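Local atomic coordinates of CalS10 (Micromonospora echinospora, PDB entry 6UK5), a protein that probably methylates an amino pentose in calicheamicin biosynthesis, using S-adenosylmethionine as the methyl donor. Residues A[33-38]-A[120-125]; A[58-63]-A[67-72]; A[81-84]-A[88-91]. All blocks are in the same frame, centred on the assembly; numbering follows the deposited sequence.

How the interactions relate
All three contacts touch the same S-adenosylmethionine, mostly at different parts. Interaction 1 meets its carboxylate end, interaction 2 lies by its amino group and, through His-68, also borders the carboxylate, and interaction 3 holds the ribose and borders the adenine. Centres of interactions 1 and 2 are about 10 Å apart, and the two touch: the Trp-37 ring packs on His-68 and Ala-67. Interactions 2 and 3 are about 10 Å apart between centres and share the central sheet, where Leu-82 N lies 3.0 Å from Asp-60 O, a probable hydrogen bond. Interactions 1 and 3, about 15 Å apart between centres, do not touch, their nearest atoms about 7 Å apart, but both contact the cofactor.

Interaction 1 (A[33-38]-A[120-125]); sequences RGKSWH and CLFTAV. With SAM (S-adenosylmethionine), chain D; ACT (acetate ion), chain E.
The backbones of Trp-37 and Phe-122 stay well apart, 9.5 Å between their CA atoms, so the 33-38 turn, which links helix 20-32 to helix 37-51, meets the 120-125 loop through long side chains. Lys-35 does most of the work. It runs out extended until its last bond (chi4 80°), where it bends and lays its end over one face of the Phe-122 ring. CE sits above the middle of that ring, 3.6 Å from the centroid, in a CH-pi contact. NZ is a little off centre, 3.7 Å from the same centroid and 19° from the normal, which makes a cation-pi pair. The ammonium is gripped further by Glu-40 in a salt bridge and by an acetate, probably from the crystallisation liquor, whose O lies 3.0 Å from Lys-35 NZ. Trp-37 brings its benzo side to Phe-122, CZ2 to CE2 at 4.2 Å, and turns its pyrrole N-H to the cofactor: NE1 donates to SAM O at 2.8 Å with an N-H...O angle of 162°, the oxygen lying in the indole plane. The CB of Phe-122 comes to 3.4 Å from that same SAM O. Without the ring, as with an alanine at Phe-122, Lys-35 would probably lose its aromatic platform and a gap would open beside the carboxylate of SAM. The ring of Phe-122 thus has the lysine over a face and the cofactor's carboxylate oxygen at its edge, while the indole N-H gives that carboxylate one straight hydrogen bond.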
loop_
_atom_site.group_PDB
_atom_site.type_symbol
_atom_site.label_atom_id
_atom_site.label_comp_id
_atom_site.label_asym_id
_atom_site.label_seq_id
_atom_site.Cartn_x
_atom_site.Cartn_y
_atom_site.Cartn_z
ATOM N N ARG A 33 -10.992 -5.367 -4.266
ATOM C CA ARG A 33 -10.882 -5.705 -5.679
ATOM C C ARG A 33 -12.224 -6.057 -6.304
ATOM O O ARG A 33 -12.295 -6.210 -7.529
ATOM C CB ARG A 33 -9.893 -6.855 -5.876
ATOM C CG ARG A 33 -8.437 -6.416 -5.793
ATOM C CD ARG A 33 -7.471 -7.564 -6.051
ATOM N NE ARG A 33 -6.087 -7.099 -6.142
ATOM C CZ ARG A 33 -5.406 -6.948 -7.277
ATOM N NH1 ARG A 33 -5.960 -7.233 -8.449
ATOM N NH2 ARG A 33 -4.154 -6.513 -7.239
ATOM N N GLY A 34 -13.278 -6.200 -5.503
ATOM C CA GLY A 34 -14.617 -6.314 -6.043
ATOM C C GLY A 34 -15.329 -7.612 -5.727
ATOM O O GLY A 34 -16.353 -7.916 -6.345
ATOM N N LYS A 35 -14.815 -8.388 -4.778
ATOM C CA LYS A 35 -15.464 -9.643 -4.429
ATOM C C LYS A 35 -16.619 -9.373 -3.477
ATOM O O LYS A 35 -16.500 -8.586 -2.533
ATOM C CB LYS A 35 -14.472 -10.618 -3.792
ATOM C CG LYS A 35 -15.050 -12.019 -3.562
ATOM C CD LYS A 35 -13.989 -13.009 -3.089
ATOM C CE LYS A 35 -14.590 -14.376 -2.764
ATOM N NZ LYS A 35 -14.829 -15.214 -3.978
ATOM N N SER A 36 -17.742 -10.032 -3.733
ATOM C CA SER A 36 -18.932 -9.934 -2.894
ATOM C C SER A 36 -19.273 -11.343 -2.425
ATOM O O SER A 36 -19.899 -12.115 -3.158
ATOM C CB SER A 36 -20.090 -9.294 -3.656
ATOM O OG SER A 36 -21.329 -9.582 -3.035
ATOM N N TRP A 37 -18.854 -11.678 -1.202
ATOM C CA TRP A 37 -19.263 -12.948 -0.613
ATOM C C TRP A 37 -20.779 -13.054 -0.551
ATOM O O TRP A 37 -21.333 -14.156 -0.642
ATOM C CB TRP A 37 -18.684 -13.098 0.794
ATOM C CG TRP A 37 -17.276 -13.607 0.858
ATOM C CD1 TRP A 37 -16.885 -14.908 0.972
ATOM C CD2 TRP A 37 -16.073 -12.826 0.857
ATOM N NE1 TRP A 37 -15.515 -14.987 1.024
ATOM C CE2 TRP A 37 -14.992 -13.724 0.957
ATOM C CE3 TRP A 37 -15.805 -11.455 0.775
ATOM C CZ2 TRP A 37 -13.665 -13.298 0.975
ATOM C CZ3 TRP A 37 -14.485 -11.034 0.792
ATOM C CH2 TRP A 37 -13.433 -11.953 0.891
ATOM N N HIS A 38 -21.464 -11.919 -0.393
ATOM C CA HIS A 38 -22.917 -11.936 -0.268
ATOM C C HIS A 38 -23.579 -12.402 -1.559
ATOM O O HIS A 38 -24.442 -13.286 -1.540
ATOM C CB HIS A 38 -23.429 -10.550 0.116
ATOM C CG HIS A 38 -24.901 -10.380 -0.091
ATOM N ND1 HIS A 38 -25.839 -10.868 0.793
ATOM C CD2 HIS A 38 -25.597 -9.793 -1.093
ATOM C CE1 HIS A 38 -27.050 -10.580 0.349
ATOM N NE2 HIS A 38 -26.931 -9.928 -0.793
ATOM N N CYS A 120 -18.014 -25.686 -0.463
ATOM C CA CYS A 120 -16.555 -25.587 -0.369
ATOM C C CYS A 120 -16.144 -24.575 -1.441
ATOM O O CYS A 120 -15.946 -24.937 -2.603
ATOM C CB CYS A 120 -15.881 -26.935 -0.575
ATOM S SG CYS A 120 -14.118 -26.987 -0.142
ATOM N N LEU A 121 -16.027 -23.311 -1.040
ATOM C CA LEU A 121 -15.994 -22.205 -1.982
ATOM C C LEU A 121 -14.676 -21.443 -1.902
ATOM O O LEU A 121 -13.908 -21.570 -0.945
ATOM C CB LEU A 121 -17.163 -21.239 -1.724
ATOM C CG LEU A 121 -18.523 -21.902 -1.482
ATOM C CD1 LEU A 121 -19.519 -20.904 -0.905
ATOM C CD2 LEU A 121 -19.067 -22.541 -2.752
ATOM N N PHE A 122 -14.440 -20.636 -2.938
ATOM C CA PHE A 122 -13.234 -19.816 -3.065
ATOM C C PHE A 122 -11.974 -20.682 -3.063
ATOM O O PHE A 122 -10.985 -20.377 -2.393
ATOM C CB PHE A 122 -13.178 -18.751 -1.961
ATOM C CG PHE A 122 -12.347 -17.531 -2.308
ATOM C CD1 PHE A 122 -11.996 -17.242 -3.619
ATOM C CD2 PHE A 122 -11.930 -16.665 -1.311
ATOM C CE1 PHE A 122 -11.248 -16.125 -3.924
ATOM C CE2 PHE A 122 -11.176 -15.544 -1.612
ATOM C CZ PHE A 122 -10.834 -15.276 -2.922
ATOM N N THR A 123 -12.010 -21.768 -3.838
ATOM C CA THR A 123 -10.833 -22.604 -4.093
ATOM C C THR A 123 -10.259 -23.195 -2.808
ATOM O O THR A 123 -9.048 -23.404 -2.700
ATOM C CB THR A 123 -9.740 -21.824 -4.835
ATOM O OG1 THR A 123 -9.085 -20.922 -3.931
ATOM C CG2 THR A 123 -10.334 -21.038 -6.000
ATOM N N ALA A 124 -11.116 -23.463 -1.822
ATOM C CA ALA A 124 -10.626 -23.985 -0.550
ATOM C C ALA A 124 -10.015 -25.371 -0.719
ATOM O O ALA A 124 -8.988 -25.683 -0.103
ATOM C CB ALA A 124 -11.762 -24.017 0.473
ATOM N N VAL A 125 -10.624 -26.213 -1.555
ATOM C CA VAL A 125 -10.131 -27.575 -1.722
ATOM C C VAL A 125 -8.747 -27.595 -2.353
ATOM O O VAL A 125 -7.980 -28.544 -2.151
ATOM C CB VAL A 125 -11.128 -28.395 -2.560
ATOM C CG1 VAL A 125 -11.002 -28.040 -4.037
ATOM C CG2 VAL A 125 -10.893 -29.883 -2.361
HETATM N N SAM D . -15.023 -19.981 2.309
HETATM C CA SAM D . -13.863 -19.199 2.596
HETATM C C SAM D . -13.997 -17.734 2.077
HETATM O O SAM D . -14.429 -17.557 0.911
HETATM O OXT SAM D . -13.649 -16.840 2.873
HETATM C CB SAM D . -12.622 -19.862 1.982
HETATM C CG SAM D . -11.401 -19.327 2.710
HETATM S SD SAM D . -10.006 -19.671 1.614
HETATM C CE SAM D . -8.814 -18.487 2.218
HETATM C "C5'" SAM D . -9.252 -21.242 2.184
HETATM C "C4'" SAM D . -9.562 -21.733 3.604
HETATM O "O4'" SAM D . -9.417 -23.164 3.637
HETATM C "C3'" SAM D . -8.639 -21.173 4.689
HETATM O "O3'" SAM D . -9.348 -20.284 5.548
HETATM C "C2'" SAM D . -8.154 -22.410 5.470
HETATM O "O2'" SAM D . -8.311 -22.246 6.875
HETATM C "C1'" SAM D . -9.046 -23.535 4.944
HETATM N N9 SAM D . -8.401 -24.840 4.878
HETATM C C8 SAM D . -7.276 -25.184 4.173
HETATM N N7 SAM D . -6.972 -26.456 4.237
HETATM C C5 SAM D . -7.968 -26.993 5.035
HETATM C C6 SAM D . -8.234 -28.305 5.472
HETATM N N6 SAM D . -7.454 -29.354 5.193
HETATM N N1 SAM D . -9.337 -28.506 6.225
HETATM C C2 SAM D . -10.109 -27.458 6.526
HETATM N N3 SAM D . -9.953 -26.178 6.185
HETATM C C4 SAM D . -8.859 -26.011 5.436
HETATM C C ACT E . -11.900 -13.645 -6.448
HETATM O O ACT E . -13.061 -14.043 -6.168
HETATM O OXT ACT E . -11.050 -14.296 -7.110
HETATM C CH3 ACT E . -11.485 -12.248 -5.945
#

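Interaction 2 (A[58-63]-A[67-72]). With SAM (S-adenosylmethionine), chain D.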
loop_
_atom_site.group_PDB
_atom_site.type_symbol
_atom_site.label_atom_id
_atom_site.label_comp_id
_atom_site.label_asym_id
_atom_site.label_seq_id
_atom_site.Cartn_x
_atom_site.Cartn_y
_atom_site.Cartn_z
ATOM N N LEU A 58 -27.190 -26.660 6.239
ATOM C CA LEU A 58 -26.049 -26.416 5.368
ATOM C C LEU A 58 -24.760 -26.366 6.175
ATOM O O LEU A 58 -24.739 -25.871 7.307
ATOM C CB LEU A 58 -26.210 -25.106 4.586
ATOM C CG LEU A 58 -25.058 -24.770 3.634
ATOM C CD1 LEU A 58 -25.604 -24.082 2.397
ATOM C CD2 LEU A 58 -23.996 -23.894 4.284
ATOM N N LEU A 59 -23.686 -26.879 5.576
ATOM C CA LEU A 59 -22.346 -26.853 6.153
ATOM C C LEU A 59 -21.384 -26.247 5.143
ATOM O O LEU A 59 -21.273 -26.740 4.017
ATOM C CB LEU A 59 -21.889 -28.260 6.552
ATOM C CG LEU A 59 -20.404 -28.421 6.885
ATOM C CD1 LEU A 59 -20.067 -27.788 8.220
ATOM C CD2 LEU A 59 -20.028 -29.896 6.891
ATOM N N ASP A 60 -20.687 -25.187 5.545
ATOM C CA ASP A 60 -19.639 -24.584 4.732
ATOM C C ASP A 60 -18.300 -25.135 5.206
ATOM O O ASP A 60 -17.949 -24.997 6.384
ATOM C CB ASP A 60 -19.660 -23.060 4.831
ATOM C CG ASP A 60 -18.761 -22.404 3.814
ATOM O OD1 ASP A 60 -18.304 -23.107 2.885
ATOM O OD2 ASP A 60 -18.511 -21.187 3.950
ATOM N N VAL A 61 -17.560 -25.757 4.293
ATOM C CA VAL A 61 -16.315 -26.445 4.614
ATOM C C VAL A 61 -15.153 -25.563 4.183
ATOM O O VAL A 61 -15.119 -25.080 3.044
ATOM C CB VAL A 61 -16.254 -27.821 3.934
ATOM C CG1 VAL A 61 -14.893 -28.442 4.130
ATOM C CG2 VAL A 61 -17.337 -28.732 4.494
ATOM N N GLY A 62 -14.201 -25.358 5.089
ATOM C CA GLY A 62 -13.163 -24.371 4.878
ATOM C C GLY A 62 -13.768 -22.983 4.841
ATOM O O GLY A 62 -13.433 -22.167 3.977
ATOM N N CYS A 63 -14.658 -22.706 5.799
ATOM C CA CYS A 63 -15.415 -21.461 5.794
ATOM C C CYS A 63 -14.539 -20.241 6.040
ATOM O O CYS A 63 -14.942 -19.126 5.693
ATOM C CB CYS A 63 -16.524 -21.513 6.846
ATOM S SG CYS A 63 -15.942 -21.699 8.550
ATOM N N ALA A 67 -17.506 -15.548 5.978
ATOM C CA ALA A 67 -18.165 -14.499 5.205
ATOM C C ALA A 67 -19.329 -15.059 4.395
ATOM O O ALA A 67 -20.427 -14.491 4.390
ATOM C CB ALA A 67 -17.148 -13.816 4.292
ATOM N N HIS A 68 -19.108 -16.175 3.696
ATOM C CA HIS A 68 -20.213 -16.841 3.012
ATOM C C HIS A 68 -21.299 -17.239 4.001
ATOM O O HIS A 68 -22.489 -16.995 3.771
ATOM C CB HIS A 68 -19.705 -18.069 2.249
ATOM C CG HIS A 68 -19.082 -17.748 0.926
ATOM N ND1 HIS A 68 -17.818 -18.169 0.574
ATOM C CD2 HIS A 68 -19.566 -17.078 -0.147
ATOM C CE1 HIS A 68 -17.539 -17.750 -0.647
ATOM N NE2 HIS A 68 -18.584 -17.086 -1.108
ATOM N N LEU A 69 -20.902 -17.861 5.114
ATOM C CA LEU A 69 -21.879 -18.350 6.080
ATOM C C LEU A 69 -22.781 -17.237 6.594
ATOM O O LEU A 69 -23.955 -17.480 6.894
ATOM C CB LEU A 69 -21.161 -19.012 7.255
ATOM C CG LEU A 69 -20.684 -20.443 7.033
ATOM C CD1 LEU A 69 -19.658 -20.834 8.079
ATOM C CD2 LEU A 69 -21.863 -21.380 7.056
ATOM N N GLU A 70 -22.256 -16.015 6.704
ATOM C CA GLU A 70 -23.077 -14.903 7.169
ATOM C C GLU A 70 -24.342 -14.752 6.335
ATOM O O GLU A 70 -25.433 -14.543 6.879
ATOM C CB GLU A 70 -22.270 -13.604 7.136
ATOM C CG GLU A 70 -23.030 -12.407 7.683
ATOM C CD GLU A 70 -22.131 -11.231 7.996
ATOM O OE1 GLU A 70 -21.863 -10.430 7.080
ATOM O OE2 GLU A 70 -21.689 -11.110 9.158
ATOM N N THR A 71 -24.220 -14.861 5.011
ATOM C CA THR A 71 -25.391 -14.730 4.153
ATOM C C THR A 71 -26.176 -16.034 4.064
ATOM O O THR A 71 -27.398 -16.002 3.887
ATOM C CB THR A 71 -24.973 -14.255 2.761
ATOM O OG1 THR A 71 -24.374 -12.957 2.862
ATOM C CG2 THR A 71 -26.183 -14.162 1.844
ATOM N N PHE A 72 -25.503 -17.184 4.168
ATOM C CA PHE A 72 -26.226 -18.452 4.169
ATOM C C PHE A 72 -27.196 -18.528 5.342
ATOM O O PHE A 72 -28.289 -19.095 5.218
ATOM C CB PHE A 72 -25.244 -19.627 4.215
ATOM C CG PHE A 72 -24.632 -19.972 2.880
ATOM C CD1 PHE A 72 -23.268 -20.184 2.764
ATOM C CD2 PHE A 72 -25.422 -20.103 1.747
ATOM C CE1 PHE A 72 -22.703 -20.507 1.542
ATOM C CE2 PHE A 72 -24.862 -20.424 0.524
ATOM C CZ PHE A 72 -23.501 -20.629 0.423
HETATM N N SAM D . -15.023 -19.981 2.309
HETATM C CA SAM D . -13.863 -19.199 2.596
HETATM C C SAM D . -13.997 -17.734 2.077
HETATM O O SAM D . -14.429 -17.557 0.911
HETATM O OXT SAM D . -13.649 -16.840 2.873
HETATM C CB SAM D . -12.622 -19.862 1.982
HETATM C CG SAM D . -11.401 -19.327 2.710
HETATM S SD SAM D . -10.006 -19.671 1.614
HETATM C CE SAM D . -8.814 -18.487 2.218
HETATM C "C5'" SAM D . -9.252 -21.242 2.184
HETATM C "C4'" SAM D . -9.562 -21.733 3.604
HETATM O "O4'" SAM D . -9.417 -23.164 3.637
HETATM C "C3'" SAM D . -8.639 -21.173 4.689
HETATM O "O3'" SAM D . -9.348 -20.284 5.548
HETATM C "C2'" SAM D . -8.154 -22.410 5.470
HETATM O "O2'" SAM D . -8.311 -22.246 6.875
HETATM C "C1'" SAM D . -9.046 -23.535 4.944
HETATM N N9 SAM D . -8.401 -24.840 4.878
HETATM C C8 SAM D . -7.276 -25.184 4.173
HETATM N N7 SAM D . -6.972 -26.456 4.237
HETATM C C5 SAM D . -7.968 -26.993 5.035
HETATM C C6 SAM D . -8.234 -28.305 5.472
HETATM N N6 SAM D . -7.454 -29.354 5.193
HETATM N N1 SAM D . -9.337 -28.506 6.225
HETATM C C2 SAM D . -10.109 -27.458 6.526
HETATM N N3 SAM D . -9.953 -26.178 6.185
HETATM C C4 SAM D . -8.859 -26.011 5.436
#
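Leu-58 and Phe-72 close the far end of this buried strand-to-helix contact by CH-pi packing: the CD1 methyl of Leu-58 stands over one face of the Phe-72 ring, 4.2 Å from its centroid and nearly on the normal, set toward the rim. Purely apolar contacts continue through Leu-69, whose two methyls divide the work. Its CD2 rests on Asp-60 CB at 3.6 Å and also meets Leu-58 CD2, whereas CD1 reaches Cys-63 CB. With CG opposite the carbonyl carbon (chi1 -80°), Leu-69 turns its branches to the strand. Polar groups here look elsewhere for partners. Asp-60 passes its OD2 by His-68 CB at 3.7 Å, the carboxylate turned 72° from the imidazole plane, but its OD1 is hydrogen-bonded to Thr-119; the imidazole NE2 of His-68 bonds to Glu-40. Toward the cofactor, the His-68 ring presents its edge to the amino nitrogen, and SAM N makes a weak hydrogen bond to Gly-62 O at 3.2 Å. The axes of strand 58-61 and helix 67-72 run nearly antiparallel (168°), 9.3 Å apart at closest approach, joined by the glycine-rich turn usual in the Rossmann-like methyltransferase fold. They open a beta-alpha-beta unit that ends in strand 78-83; strand 115-120 flanks 57-61 on its other edge, and helix 37-51 packs against Leu-58 and Phe-72.

Interaction 3 (A[81-84]-A[88-91]); sequences GLEL and MLAL. With SAM (S-adenosylmethionine), chain D.
Glu-83 and Leu-89 pack together where strand 78-83 gives way to helix 86-95, in the beta-alpha-beta unit that strand 101-103 completes within the Rossmann-like methyltransferase fold. The first shell is the ribose grip. An acidic residue at the end of the second strand of the Rossmann-like core, holding the ribose hydroxyls, is a hallmark of this fold, and here Glu-83 fills that place: SAM O3' donates to Glu-83 OE2 at 3.1 Å. The same OE2 is also modelled impossibly close to O2' for two unbonded oxygens, so the exact placing of the carboxylate against the ribose is uncertain. Next to it, Leu-84 lays its CB against the adenine, 3.5 Å from SAM C2. One shell out, two backbone amides fix the carboxylate, Gly-64 N bonding OE1 and Ala-85 N bonding OE2, so both oxygens are tied down from the protein side. The chain gets there by extending first, CG opposite the backbone N (chi1 174°), and then bending at chi2 (59°), which lifts the carboxylate toward the sugar. Its aliphatic part lies against the helix: Glu-83 CB meets Leu-89 CD1 at 3.8 Å, and CG lies against Leu-89 CB, the two side chains passing in opposite directions. Leu-89 in turn is backed by Leu-101 and Ala-103 of the next strand, while Met-88 leans on Phe-18, Ala-23 and Tyr-26. Met-88 CB lies 3.9 Å from Glu-83 OE2; bends at chi2 and chi3 then bring its methyl CE to 3.8 Å from SAM O3'.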
loop_
_atom_site.group_PDB
_atom_site.type_symbol
_atom_site.label_atom_id
_atom_site.label_comp_id
_atom_site.label_asym_id
_atom_site.label_seq_id
_atom_site.Cartn_x
_atom_site.Cartn_y
_atom_site.Cartn_z
ATOM N N GLY A 81 -20.292 -24.575 10.258
ATOM C CA GLY A 81 -19.026 -24.323 9.607
ATOM C C GLY A 81 -17.973 -25.320 10.045
ATOM O O GLY A 81 -18.049 -25.913 11.124
ATOM N N LEU A 82 -16.981 -25.495 9.175
ATOM C CA LEU A 82 -15.853 -26.384 9.423
ATOM C C LEU A 82 -14.608 -25.692 8.893
ATOM O O LEU A 82 -14.581 -25.260 7.736
ATOM C CB LEU A 82 -16.081 -27.742 8.745
ATOM C CG LEU A 82 -15.185 -28.952 9.030
ATOM C CD1 LEU A 82 -13.780 -28.744 8.495
ATOM C CD2 LEU A 82 -15.151 -29.289 10.516
ATOM N N GLU A 83 -13.586 -25.579 9.736
ATOM C CA GLU A 83 -12.432 -24.742 9.435
ATOM C C GLU A 83 -11.229 -25.253 10.212
ATOM O O GLU A 83 -11.350 -25.611 11.386
ATOM C CB GLU A 83 -12.711 -23.273 9.776
ATOM C CG GLU A 83 -11.513 -22.350 9.623
ATOM C CD GLU A 83 -10.947 -22.334 8.222
ATOM O OE1 GLU A 83 -11.681 -22.668 7.268
ATOM O OE2 GLU A 83 -9.757 -21.992 8.081
ATOM N N LEU A 84 -10.073 -25.281 9.551
ATOM C CA LEU A 84 -8.865 -25.799 10.178
ATOM C C LEU A 84 -8.037 -24.707 10.844
ATOM O O LEU A 84 -7.506 -24.921 11.939
ATOM C CB LEU A 84 -8.000 -26.528 9.146
ATOM C CG LEU A 84 -6.758 -27.209 9.725
ATOM C CD1 LEU A 84 -7.167 -28.368 10.626
ATOM C CD2 LEU A 84 -5.823 -27.683 8.627
ATOM N N MET A 88 -8.812 -17.995 11.599
ATOM C CA MET A 88 -9.964 -17.665 10.769
ATOM C C MET A 88 -11.255 -18.097 11.451
ATOM O O MET A 88 -12.258 -17.375 11.410
ATOM C CB MET A 88 -9.842 -18.333 9.397
ATOM C CG MET A 88 -8.503 -18.099 8.710
ATOM S SD MET A 88 -8.302 -16.435 8.039
ATOM C CE MET A 88 -8.779 -16.621 6.327
ATOM N N LEU A 89 -11.243 -19.270 12.088
ATOM C CA LEU A 89 -12.401 -19.731 12.846
ATOM C C LEU A 89 -12.697 -18.846 14.049
ATOM O O LEU A 89 -13.844 -18.809 14.507
ATOM C CB LEU A 89 -12.194 -21.183 13.275
ATOM C CG LEU A 89 -13.388 -21.846 13.960
ATOM C CD1 LEU A 89 -14.490 -22.107 12.955
ATOM C CD2 LEU A 89 -12.948 -23.151 14.598
ATOM N N ALA A 90 -11.698 -18.133 14.575
ATOM C CA ALA A 90 -11.957 -17.194 15.662
ATOM C C ALA A 90 -12.858 -16.063 15.184
ATOM O O ALA A 90 -13.956 -15.854 15.712
ATOM C CB ALA A 90 -10.637 -16.647 16.206
ATOM N N LEU A 91 -12.403 -15.316 14.174
ATOM C CA LEU A 91 -13.236 -14.257 13.616
ATOM C C LEU A 91 -14.559 -14.817 13.114
ATOM O O LEU A 91 -15.582 -14.126 13.158
ATOM C CB LEU A 91 -12.483 -13.502 12.517
ATOM C CG LEU A 91 -11.320 -12.618 13.005
ATOM C CD1 LEU A 91 -10.237 -13.368 13.771
ATOM C CD2 LEU A 91 -10.704 -11.842 11.839
HETATM N N SAM D . -15.023 -19.981 2.309
HETATM C CA SAM D . -13.863 -19.199 2.596
HETATM C C SAM D . -13.997 -17.734 2.077
HETATM O O SAM D . -14.429 -17.557 0.911
HETATM O OXT SAM D . -13.649 -16.840 2.873
HETATM C CB SAM D . -12.622 -19.862 1.982
HETATM C CG SAM D . -11.401 -19.327 2.710
HETATM S SD SAM D . -10.006 -19.671 1.614
HETATM C CE SAM D . -8.814 -18.487 2.218
HETATM C "C5'" SAM D . -9.252 -21.242 2.184
HETATM C "C4'" SAM D . -9.562 -21.733 3.604
HETATM O "O4'" SAM D . -9.417 -23.164 3.637
HETATM C "C3'" SAM D . -8.639 -21.173 4.689
HETATM O "O3'" SAM D . -9.348 -20.284 5.548
HETATM C "C2'" SAM D . -8.154 -22.410 5.470
HETATM O "O2'" SAM D . -8.311 -22.246 6.875
HETATM C "C1'" SAM D . -9.046 -23.535 4.944
HETATM N N9 SAM D . -8.401 -24.840 4.878
HETATM C C8 SAM D . -7.276 -25.184 4.173
HETATM N N7 SAM D . -6.972 -26.456 4.237
HETATM C C5 SAM D . -7.968 -26.993 5.035
HETATM C C6 SAM D . -8.234 -28.305 5.472
HETATM N N6 SAM D . -7.454 -29.354 5.193
HETATM N N1 SAM D . -9.337 -28.506 6.225
HETATM C C2 SAM D . -10.109 -27.458 6.526
HETATM N N3 SAM D . -9.953 -26.178 6.185
HETATM C C4 SAM D . -8.859 -26.011 5.436
#